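Local coordinates for acetylcholine-binding protein (Bulinus truncatus, PDB 2BJ0), which probably binds acetylcholine as a homopentamer built on the scaffold of the ligand-binding domain of nicotinic acetylcholine receptors, at residues Phe120-Ile125 with Ala133-Lys138; Leu29-Met34 with Val48-Gln53; Phe149-Gly154 with Asp192-Thr197. All blocks are in the same frame, centred on the assembly; numbering follows the deposited sequence.

Along the chain the contacts come in series: contact 2 first, then contact 1, then contact 3. Contact 2 pairs the two strands of the hairpin 25-40/45-57. Contact 1 follows at the end of strand 109-121, which neighbours strand 45-57, and contact 3 brings strand 149-153 up to strand 190-202. The centres of contacts 1 and 2 lie about 16 Å apart, those of 2 and 3 about 13 Å, and those of 1 and 3 about 19 Å. Contact 2 stays within one sheet of the ligand-binding domain, while contacts 1 and 3 each reach across to the sheet that holds strands 133-141 and 190-202, so that together they tie the two sheets of the sandwich.

Contact 1 (Phe120-Ile125 with Ala133-Lys138); sequences FTCDLI and ATCRIK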
loop_
_atom_site.group_PDB
_atom_site.type_symbol
_atom_site.label_atom_id
_atom_site.label_comp_id
_atom_site.label_asym_id
_atom_site.label_seq_id
_atom_site.Cartn_x
_atom_site.Cartn_y
_atom_site.Cartn_z
ATOM N N PHE A 120 18.715 -6.924 -5.218
ATOM C CA PHE A 120 19.045 -8.029 -6.126
ATOM C C PHE A 120 20.170 -8.874 -5.543
ATOM O O PHE A 120 20.822 -8.447 -4.616
ATOM C CB PHE A 120 19.412 -7.472 -7.506
ATOM C CG PHE A 120 20.560 -6.519 -7.476
ATOM C CD1 PHE A 120 21.880 -6.993 -7.597
ATOM C CD2 PHE A 120 20.339 -5.158 -7.309
ATOM C CE1 PHE A 120 22.972 -6.117 -7.551
ATOM C CE2 PHE A 120 21.413 -4.279 -7.254
ATOM C CZ PHE A 120 22.737 -4.756 -7.384
ATOM N N THR A 121 20.378 -10.093 -6.053
ATOM C CA THR A 121 21.434 -10.938 -5.507
ATOM C C THR A 121 22.731 -10.722 -6.257
ATOM O O THR A 121 22.727 -10.398 -7.436
ATOM C CB THR A 121 21.070 -12.460 -5.506
ATOM O OG1 THR A 121 20.962 -12.921 -6.844
ATOM C CG2 THR A 121 19.678 -12.676 -5.013
ATOM N N CYS A 122 23.834 -10.924 -5.539
ATOM C CA CYS A 122 25.156 -10.695 -6.032
ATOM C C CYS A 122 26.038 -11.559 -5.159
ATOM O O CYS A 122 25.823 -11.622 -3.951
ATOM C CB CYS A 122 25.543 -9.215 -5.835
ATOM S SG CYS A 122 27.099 -8.746 -6.696
ATOM N N ASP A 123 27.000 -12.249 -5.764
ATOM C CA ASP A 123 28.070 -12.920 -4.983
ATOM C C ASP A 123 29.038 -11.914 -4.341
ATOM O O ASP A 123 29.832 -11.260 -5.040
ATOM C CB ASP A 123 28.842 -13.903 -5.877
ATOM C CG ASP A 123 29.695 -14.868 -5.092
ATOM O OD1 ASP A 123 29.980 -14.610 -3.902
ATOM O OD2 ASP A 123 30.135 -15.926 -5.605
ATOM N N LEU A 124 28.959 -11.779 -3.018
ATOM C CA LEU A 124 29.772 -10.796 -2.292
ATOM C C LEU A 124 31.033 -11.372 -1.628
ATOM O O LEU A 124 31.615 -10.779 -0.733
ATOM C CB LEU A 124 28.923 -10.030 -1.257
ATOM C CG LEU A 124 27.736 -9.260 -1.858
ATOM C CD1 LEU A 124 26.955 -8.561 -0.762
ATOM C CD2 LEU A 124 28.233 -8.276 -2.929
ATOM N N ILE A 125 31.477 -12.529 -2.086
ATOM C CA ILE A 125 32.610 -13.156 -1.432
ATOM C C ILE A 125 33.826 -12.213 -1.475
ATOM O O ILE A 125 34.636 -12.201 -0.562
ATOM C CB ILE A 125 32.880 -14.540 -2.079
ATOM C CG1 ILE A 125 33.761 -15.393 -1.160
ATOM C CG2 ILE A 125 33.393 -14.380 -3.504
ATOM C CD1 ILE A 125 33.649 -16.886 -1.428
ATOM N N ALA A 133 33.566 -6.549 -5.197
ATOM C CA ALA A 133 32.578 -7.424 -5.822
ATOM C C ALA A 133 31.946 -6.763 -7.054
ATOM O O ALA A 133 31.726 -5.561 -7.066
ATOM C CB ALA A 133 31.530 -7.813 -4.815
ATOM N N THR A 134 31.679 -7.564 -8.088
ATOM C CA THR A 134 31.020 -7.114 -9.308
ATOM C C THR A 134 29.541 -7.499 -9.318
ATOM O O THR A 134 29.186 -8.682 -9.160
ATOM C CB THR A 134 31.725 -7.664 -10.561
ATOM O OG1 THR A 134 33.025 -7.079 -10.663
ATOM C CG2 THR A 134 31.048 -7.139 -11.814
ATOM N N CYS A 135 28.688 -6.493 -9.523
ATOM C CA CYS A 135 27.256 -6.686 -9.543
ATOM C C CYS A 135 26.665 -6.204 -10.839
ATOM O O CYS A 135 27.203 -5.300 -11.468
ATOM C CB CYS A 135 26.631 -5.973 -8.351
ATOM S SG CYS A 135 27.360 -6.673 -6.861
ATOM N N ARG A 136 25.565 -6.830 -11.234
ATOM C CA ARG A 136 24.879 -6.511 -12.476
ATOM C C ARG A 136 23.403 -6.188 -12.223
ATOM O O ARG A 136 22.741 -6.876 -11.441
ATOM C CB ARG A 136 25.019 -7.674 -13.460
ATOM C CG ARG A 136 26.345 -7.625 -14.265
ATOM C CD ARG A 136 26.877 -8.984 -14.778
ATOM N NE ARG A 136 27.705 -9.679 -13.783
ATOM C CZ ARG A 136 29.037 -9.787 -13.831
ATOM N NH1 ARG A 136 29.727 -9.253 -14.843
ATOM N NH2 ARG A 136 29.681 -10.442 -12.869
ATOM N N ILE A 137 22.899 -5.136 -12.872
ATOM C CA ILE A 137 21.466 -4.841 -12.844
ATOM C C ILE A 137 20.912 -4.848 -14.271
ATOM O O ILE A 137 21.429 -4.149 -15.143
ATOM C CB ILE A 137 21.205 -3.473 -12.160
ATOM C CG1 ILE A 137 21.588 -3.506 -10.692
ATOM C CG2 ILE A 137 19.734 -3.062 -12.328
ATOM C CD1 ILE A 137 21.835 -2.099 -10.116
ATOM N N LYS A 138 19.858 -5.632 -14.491
ATOM C CA LYS A 138 19.251 -5.795 -15.806
ATOM C C LYS A 138 17.913 -5.052 -15.883
ATOM O O LYS A 138 17.002 -5.322 -15.084
ATOM C CB LYS A 138 19.079 -7.286 -16.114
ATOM C CG LYS A 138 18.615 -7.586 -17.543
ATOM C CD LYS A 138 18.608 -9.111 -17.809
ATOM C CE LYS A 138 17.644 -9.510 -18.944
ATOM N NZ LYS A 138 17.617 -11.007 -19.124
HETATM O O HOH W 1 24.386 -8.998 -9.516
#
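The disulfide C122-C135 closes the Cys-loop, the signature of the receptor family to which this binding protein is related, and it joins the end of strand 109-121 to strand 133-141. The SG atoms of C122 and C135 are 2.1 Å apart with a C-S-S-C torsion of -89°, close to the relaxed right-angle twist. C122 SG lies anti to its own backbone N (chi1 -170°), whereas C135 SG sits beside its backbone N. The sulfur of C122 also comes within 3.2 Å of T134 O. On one flank of the bridge, L124 CD2 packs 3.8 Å from A133 CB. On the other flank is the F120 ring, whose CG is turned between the backbone N and the carbonyl carbon (chi1 58°). I137 crosses it at about a right angle, laying CG1 over one face in a CH-pi contact at 3.5 Å from CE2 of F120, offset toward the rim. C135 CB meets the same ring at its edge, 3.7 Å from F120 CE1. An alanine in place of F120 removes the ring, and would probably leave a gap beneath I137 CG1 and beside C135 CB. Beyond the loop's first cysteine, D123 OD1 accepts from the backbone N of I125 to make an Asx turn, while the backbone N of L124 is taken up by D44. No direct hydrogen bond joins the two segments, though one water spans them: it donates to T121 O at 3.0 Å and accepts from R136 N at the same length. The backbone of F120 pairs with V46 and that of C135 with F198, in two different sheets. The link between those sheets here is therefore covalent and apolar, with a single water adding polar contact.

Contact 2 (Leu29-Met34 with Val48-Gln53); sequences LNFKLM and VVLWTQ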
loop_
_atom_site.group_PDB
_atom_site.type_symbol
_atom_site.label_atom_id
_atom_site.label_comp_id
_atom_site.label_asym_id
_atom_site.label_seq_id
_atom_site.Cartn_x
_atom_site.Cartn_y
_atom_site.Cartn_z
ATOM N N LEU A 29 17.798 5.407 -22.172
ATOM C CA LEU A 29 18.027 5.263 -20.724
ATOM C C LEU A 29 19.445 5.603 -20.365
ATOM O O LEU A 29 20.388 5.179 -21.051
ATOM C CB LEU A 29 17.813 3.816 -20.278
ATOM C CG LEU A 29 16.430 3.223 -20.457
ATOM C CD1 LEU A 29 16.376 1.793 -19.893
ATOM C CD2 LEU A 29 15.418 4.156 -19.787
ATOM N N ASN A 30 19.586 6.384 -19.306
ATOM C CA ASN A 30 20.845 6.626 -18.615
ATOM C C ASN A 30 20.551 6.373 -17.143
ATOM O O ASN A 30 19.386 6.355 -16.765
ATOM C CB ASN A 30 21.344 8.054 -18.850
ATOM C CG ASN A 30 22.107 8.195 -20.181
ATOM O OD1 ASN A 30 21.794 9.055 -20.993
ATOM N ND2 ASN A 30 23.086 7.312 -20.410
ATOM N N PHE A 31 21.581 6.171 -16.330
ATOM C CA PHE A 31 21.393 5.811 -14.940
ATOM C C PHE A 31 22.355 6.576 -14.082
ATOM O O PHE A 31 23.442 6.945 -14.521
ATOM C CB PHE A 31 21.591 4.296 -14.713
ATOM C CG PHE A 31 20.625 3.437 -15.459
ATOM C CD1 PHE A 31 19.385 3.120 -14.908
ATOM C CD2 PHE A 31 20.956 2.916 -16.700
ATOM C CE1 PHE A 31 18.483 2.333 -15.579
ATOM C CE2 PHE A 31 20.060 2.118 -17.376
ATOM C CZ PHE A 31 18.808 1.816 -16.814
ATOM N N LYS A 32 21.949 6.804 -12.844
ATOM C CA LYS A 32 22.816 7.361 -11.839
ATOM C C LYS A 32 22.764 6.428 -10.635
ATOM O O LYS A 32 21.711 6.309 -9.978
ATOM C CB LYS A 32 22.346 8.767 -11.423
ATOM C CG LYS A 32 22.337 9.812 -12.552
ATOM C CD LYS A 32 23.755 10.319 -12.789
ATOM C CE LYS A 32 23.891 10.836 -14.180
ATOM N NZ LYS A 32 25.284 11.294 -14.447
ATOM N N LEU A 33 23.886 5.775 -10.332
ATOM C CA LEU A 33 23.987 4.991 -9.124
ATOM C C LEU A 33 24.335 5.954 -7.998
ATOM O O LEU A 33 25.415 6.513 -7.997
ATOM C CB LEU A 33 24.997 3.831 -9.259
ATOM C CG LEU A 33 25.208 2.906 -8.048
ATOM C CD1 LEU A 33 23.904 2.191 -7.675
ATOM C CD2 LEU A 33 26.289 1.860 -8.300
ATOM N N MET A 34 23.382 6.160 -7.076
ATOM C CA MET A 34 23.491 7.180 -6.025
ATOM C C MET A 34 24.119 6.691 -4.728
ATOM O O MET A 34 24.833 7.440 -4.043
ATOM C CB MET A 34 22.104 7.757 -5.713
ATOM C CG MET A 34 21.364 8.297 -6.928
ATOM S SD MET A 34 22.185 9.708 -7.689
ATOM C CE MET A 34 22.004 10.944 -6.402
ATOM N N VAL A 48 20.589 -0.814 -3.836
ATOM C CA VAL A 48 21.161 0.420 -4.324
ATOM C C VAL A 48 20.061 1.466 -4.410
ATOM O O VAL A 48 18.890 1.126 -4.496
ATOM C CB VAL A 48 21.787 0.236 -5.759
ATOM C CG1 VAL A 48 22.898 -0.793 -5.747
ATOM C CG2 VAL A 48 20.735 -0.129 -6.774
ATOM N N VAL A 49 20.448 2.741 -4.366
ATOM C CA VAL A 49 19.598 3.814 -4.887
ATOM C C VAL A 49 20.053 4.188 -6.295
ATOM O O VAL A 49 21.232 4.475 -6.531
ATOM C CB VAL A 49 19.600 5.025 -3.970
ATOM C CG1 VAL A 49 18.745 6.169 -4.560
ATOM C CG2 VAL A 49 19.060 4.624 -2.603
ATOM N N LEU A 50 19.092 4.216 -7.209
ATOM C CA LEU A 50 19.353 4.357 -8.634
ATOM C C LEU A 50 18.342 5.338 -9.225
ATOM O O LEU A 50 17.120 5.175 -9.032
ATOM C CB LEU A 50 19.201 2.976 -9.283
ATOM C CG LEU A 50 19.455 2.786 -10.785
ATOM C CD1 LEU A 50 20.966 2.900 -11.120
ATOM C CD2 LEU A 50 18.898 1.451 -11.276
ATOM N N TRP A 51 18.823 6.380 -9.912
ATOM C CA TRP A 51 17.947 7.140 -10.801
ATOM C C TRP A 51 18.026 6.542 -12.184
ATOM O O TRP A 51 19.125 6.273 -12.660
ATOM C CB TRP A 51 18.392 8.595 -10.905
ATOM C CG TRP A 51 18.463 9.352 -9.634
ATOM C CD1 TRP A 51 18.101 8.924 -8.359
ATOM C CD2 TRP A 51 18.898 10.706 -9.489
ATOM N NE1 TRP A 51 18.286 9.950 -7.455
ATOM C CE2 TRP A 51 18.770 11.050 -8.115
ATOM C CE3 TRP A 51 19.392 11.676 -10.382
ATOM C CZ2 TRP A 51 19.129 12.303 -7.623
ATOM C CZ3 TRP A 51 19.739 12.939 -9.879
ATOM C CH2 TRP A 51 19.596 13.231 -8.520
ATOM N N THR A 52 16.865 6.326 -12.802
ATOM C CA THR A 52 16.722 5.885 -14.181
ATOM C C THR A 52 16.269 7.100 -14.936
ATOM O O THR A 52 15.256 7.672 -14.588
ATOM C CB THR A 52 15.635 4.792 -14.322
ATOM O OG1 THR A 52 16.131 3.564 -13.788
ATOM C CG2 THR A 52 15.398 4.420 -15.816
ATOM N N GLN A 53 17.019 7.515 -15.953
ATOM C CA GLN A 53 16.646 8.691 -16.708
ATOM C C GLN A 53 16.134 8.226 -18.037
ATOM O O GLN A 53 16.928 7.854 -18.891
ATOM C CB GLN A 53 17.850 9.635 -16.899
ATOM C CG GLN A 53 18.639 9.910 -15.629
ATOM C CD GLN A 53 19.846 10.835 -15.819
ATOM O OE1 GLN A 53 20.295 11.447 -14.860
ATOM N NE2 GLN A 53 20.365 10.935 -17.048
#
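The M34 side chain lies over the indole of W51, CB beginning beside V49, with V49 CG1 at 3.9 Å from M34 CB. CG, standing beside the backbone N, comes over one face of the indole, 3.5 Å from W51 NE1, and makes a CH-pi contact with the five-membered ring. The chain then bends at chi2 (-64°), and SD follows 3.7 Å above the W51 plane, over the centre of the ring system, in a Met-aromatic contact. A second bend, at chi3 (-67°), carries CE on to W51 CZ2 at 3.4 Å. Behind this runs regular antiparallel pairing: N30 with Q53 and K32 with W51 are hydrogen-bonded pairs, each joined by two backbone bonds, while F31 with T52 and L33 with L50 are non-hydrogen-bonded pairs. The M34 N to V49 O bond, 2.8 Å, sits at the root of the M34 side chain. On the face shared with W51, K32 CG passes 3.5 Å from Q53 OE1. The polar ends go elsewhere: K32 NZ forms salt bridges with E163 and E156, and Q53 NE2 donates to E156 OE2. On the reverse face, F31 and T52 lie side by side, and the threonine OG1 meets the edge of the phenylalanine ring at CE1. L33 CD1 presses on V48 CB at 3.5 Å, tighter than usual for carbons. That face is covered by strand 190-202, with I196 against F31 and F198 against L33 and V48. On the indole side V113 and S115 of strand 109-121 touch W51, while W142 of a neighbouring subunit meets its ring edge-to-face and C186 of that subunit touches Q53, consistent with this hairpin supplying the complementary wall of the ligand pocket at the subunit interface.

Contact 3 (Phe149-Gly154 with Asp192-Thr197); sequences FALITG and DDIEIT
L151 and D192 point their CB atoms at each other's segment, and their side chains slide past one another in opposite directions, with L151 CB 3.8 Å from D192 CB. The aspartate carboxylate turns toward the backbone N of L151. Its CG stands beside the backbone N of D192 (chi1 -69°), and OD2 accepts from L151 N through the anti lone pair, the one turned away from OD1. That bond is 3.0 Å long and fairly straight, with 158° at the hydrogen. Packed alongside, A150 CA lies 3.4 Å from D192 OD2. The leucine goes the other way: its CD1 reaches 3.7 Å from D193 CA and 3.8 Å from I194 CG1, so this one methyl rests on both backbone and side chain of the second strand. I194 also turns toward the first segment, and its CD1 ends 4.0 Å from I152 O. The two strands run roughly the same way, with 26° between their axes, but at 6.7 Å they stand too far apart for direct backbone pairing. They belong to different sheets of the immunoglobulin-like beta sandwich: strand 149-153 pairs in parallel with strand 25-40, whereas strand 190-202 sits between strands 133-141 and 170-183. The D192 carboxylate thus crosses from one sheet to the other and serves as acceptor for L151 N. A water adds a second polar link, donating to F149 O and accepting from D192 N at 3.2 Å. The other carboxylate oxygen of D192 is held by the side-chain amide of N146, with R181 as a long, weak ion-pair partner. Around the apolar half, L29 and L179 touch L151, and Q177 of strand 170-183 lies against I194.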
loop_
_atom_site.group_PDB
_atom_site.type_symbol
_atom_site.label_atom_id
_atom_site.label_comp_id
_atom_site.label_asym_id
_atom_site.label_seq_id
_atom_site.Cartn_x
_atom_site.Cartn_y
_atom_site.Cartn_z
ATOM N N PHE A 149 9.414 -1.310 -28.966
ATOM C CA PHE A 149 10.102 -0.570 -27.918
ATOM C C PHE A 149 11.593 -0.825 -28.078
ATOM O O PHE A 149 12.071 -1.883 -27.712
ATOM C CB PHE A 149 9.623 -1.171 -26.605
ATOM C CG PHE A 149 10.053 -0.461 -25.356
ATOM C CD1 PHE A 149 11.348 -0.558 -24.871
ATOM C CD2 PHE A 149 9.090 0.155 -24.550
ATOM C CE1 PHE A 149 11.719 0.041 -23.682
ATOM C CE2 PHE A 149 9.444 0.729 -23.331
ATOM C CZ PHE A 149 10.761 0.675 -22.887
ATOM N N ALA A 150 12.334 0.135 -28.626
ATOM C CA ALA A 150 13.773 -0.057 -28.775
ATOM C C ALA A 150 14.536 0.774 -27.766
ATOM O O ALA A 150 14.296 1.955 -27.652
ATOM C CB ALA A 150 14.209 0.278 -30.207
ATOM N N LEU A 151 15.449 0.136 -27.023
ATOM C CA LEU A 151 16.280 0.804 -26.025
ATOM C C LEU A 151 17.540 1.321 -26.679
ATOM O O LEU A 151 18.116 0.644 -27.533
ATOM C CB LEU A 151 16.713 -0.172 -24.925
ATOM C CG LEU A 151 15.713 -0.453 -23.812
ATOM C CD1 LEU A 151 16.320 -1.335 -22.744
ATOM C CD2 LEU A 151 15.248 0.855 -23.209
ATOM N N ILE A 152 17.952 2.517 -26.277
ATOM C CA ILE A 152 19.205 3.097 -26.729
ATOM C C ILE A 152 19.864 3.762 -25.519
ATOM O O ILE A 152 19.183 4.162 -24.557
ATOM C CB ILE A 152 18.995 4.119 -27.910
ATOM C CG1 ILE A 152 18.117 5.295 -27.491
ATOM C CG2 ILE A 152 18.404 3.431 -29.176
ATOM C CD1 ILE A 152 17.916 6.357 -28.591
ATOM N N THR A 153 21.187 3.832 -25.537
ATOM C CA THR A 153 21.906 4.612 -24.545
ATOM C C THR A 153 21.612 6.102 -24.730
ATOM O O THR A 153 21.664 6.649 -25.843
ATOM C CB THR A 153 23.411 4.287 -24.594
ATOM O OG1 THR A 153 23.609 2.978 -24.040
ATOM C CG2 THR A 153 24.229 5.175 -23.630
ATOM N N GLY A 154 21.257 6.742 -23.626
ATOM C CA GLY A 154 20.953 8.167 -23.636
ATOM C C GLY A 154 22.162 9.072 -23.780
ATOM O O GLY A 154 23.314 8.613 -23.775
ATOM N N ASP A 192 14.832 -5.864 -25.899
ATOM C CA ASP A 192 16.030 -5.136 -25.511
ATOM C C ASP A 192 16.196 -5.037 -23.995
ATOM O O ASP A 192 15.217 -4.873 -23.259
ATOM C CB ASP A 192 15.970 -3.730 -26.043
ATOM C CG ASP A 192 16.085 -3.666 -27.560
ATOM O OD1 ASP A 192 16.341 -4.698 -28.218
ATOM O OD2 ASP A 192 15.896 -2.611 -28.161
ATOM N N ASP A 193 17.436 -5.110 -23.532
ATOM C CA ASP A 193 17.718 -4.724 -22.162
ATOM C C ASP A 193 18.995 -3.922 -22.081
ATOM O O ASP A 193 19.851 -4.003 -22.971
ATOM C CB ASP A 193 17.717 -5.918 -21.209
ATOM C CG ASP A 193 18.832 -6.880 -21.481
ATOM O OD1 ASP A 193 19.957 -6.663 -20.975
ATOM O OD2 ASP A 193 18.666 -7.910 -22.168
ATOM N N ILE A 194 19.100 -3.099 -21.051
ATOM C CA ILE A 194 20.385 -2.505 -20.727
ATOM C C ILE A 194 20.844 -3.138 -19.427
ATOM O O ILE A 194 20.059 -3.300 -18.473
ATOM C CB ILE A 194 20.294 -0.971 -20.641
ATOM C CG1 ILE A 194 19.967 -0.421 -22.026
ATOM C CG2 ILE A 194 21.613 -0.358 -20.092
ATOM C CD1 ILE A 194 19.813 1.081 -22.110
ATOM N N GLU A 195 22.110 -3.524 -19.398
ATOM C CA GLU A 195 22.683 -4.145 -18.233
ATOM C C GLU A 195 23.708 -3.224 -17.596
ATOM O O GLU A 195 24.715 -2.871 -18.233
ATOM C CB GLU A 195 23.322 -5.468 -18.634
ATOM C CG GLU A 195 24.015 -6.184 -17.482
ATOM C CD GLU A 195 23.924 -7.703 -17.595
ATOM O OE1 GLU A 195 22.999 -8.217 -18.293
ATOM O OE2 GLU A 195 24.780 -8.385 -16.973
ATOM N N ILE A 196 23.468 -2.856 -16.340
ATOM C CA ILE A 196 24.442 -2.102 -15.576
ATOM C C ILE A 196 25.391 -3.043 -14.846
ATOM O O ILE A 196 24.952 -3.949 -14.157
ATOM C CB ILE A 196 23.765 -1.149 -14.567
ATOM C CG1 ILE A 196 22.815 -0.198 -15.287
ATOM C CG2 ILE A 196 24.805 -0.347 -13.820
ATOM C CD1 ILE A 196 21.840 0.459 -14.344
ATOM N N THR A 197 26.690 -2.821 -15.008
ATOM C CA THR A 197 27.696 -3.584 -14.298
ATOM C C THR A 197 28.513 -2.611 -13.445
ATOM O O THR A 197 28.976 -1.591 -13.941
ATOM C CB THR A 197 28.600 -4.343 -15.310
ATOM O OG1 THR A 197 27.798 -5.296 -16.032
ATOM C CG2 THR A 197 29.585 -5.214 -14.578
HETATM O O HOH W 2 11.982 -4.330 -25.786
#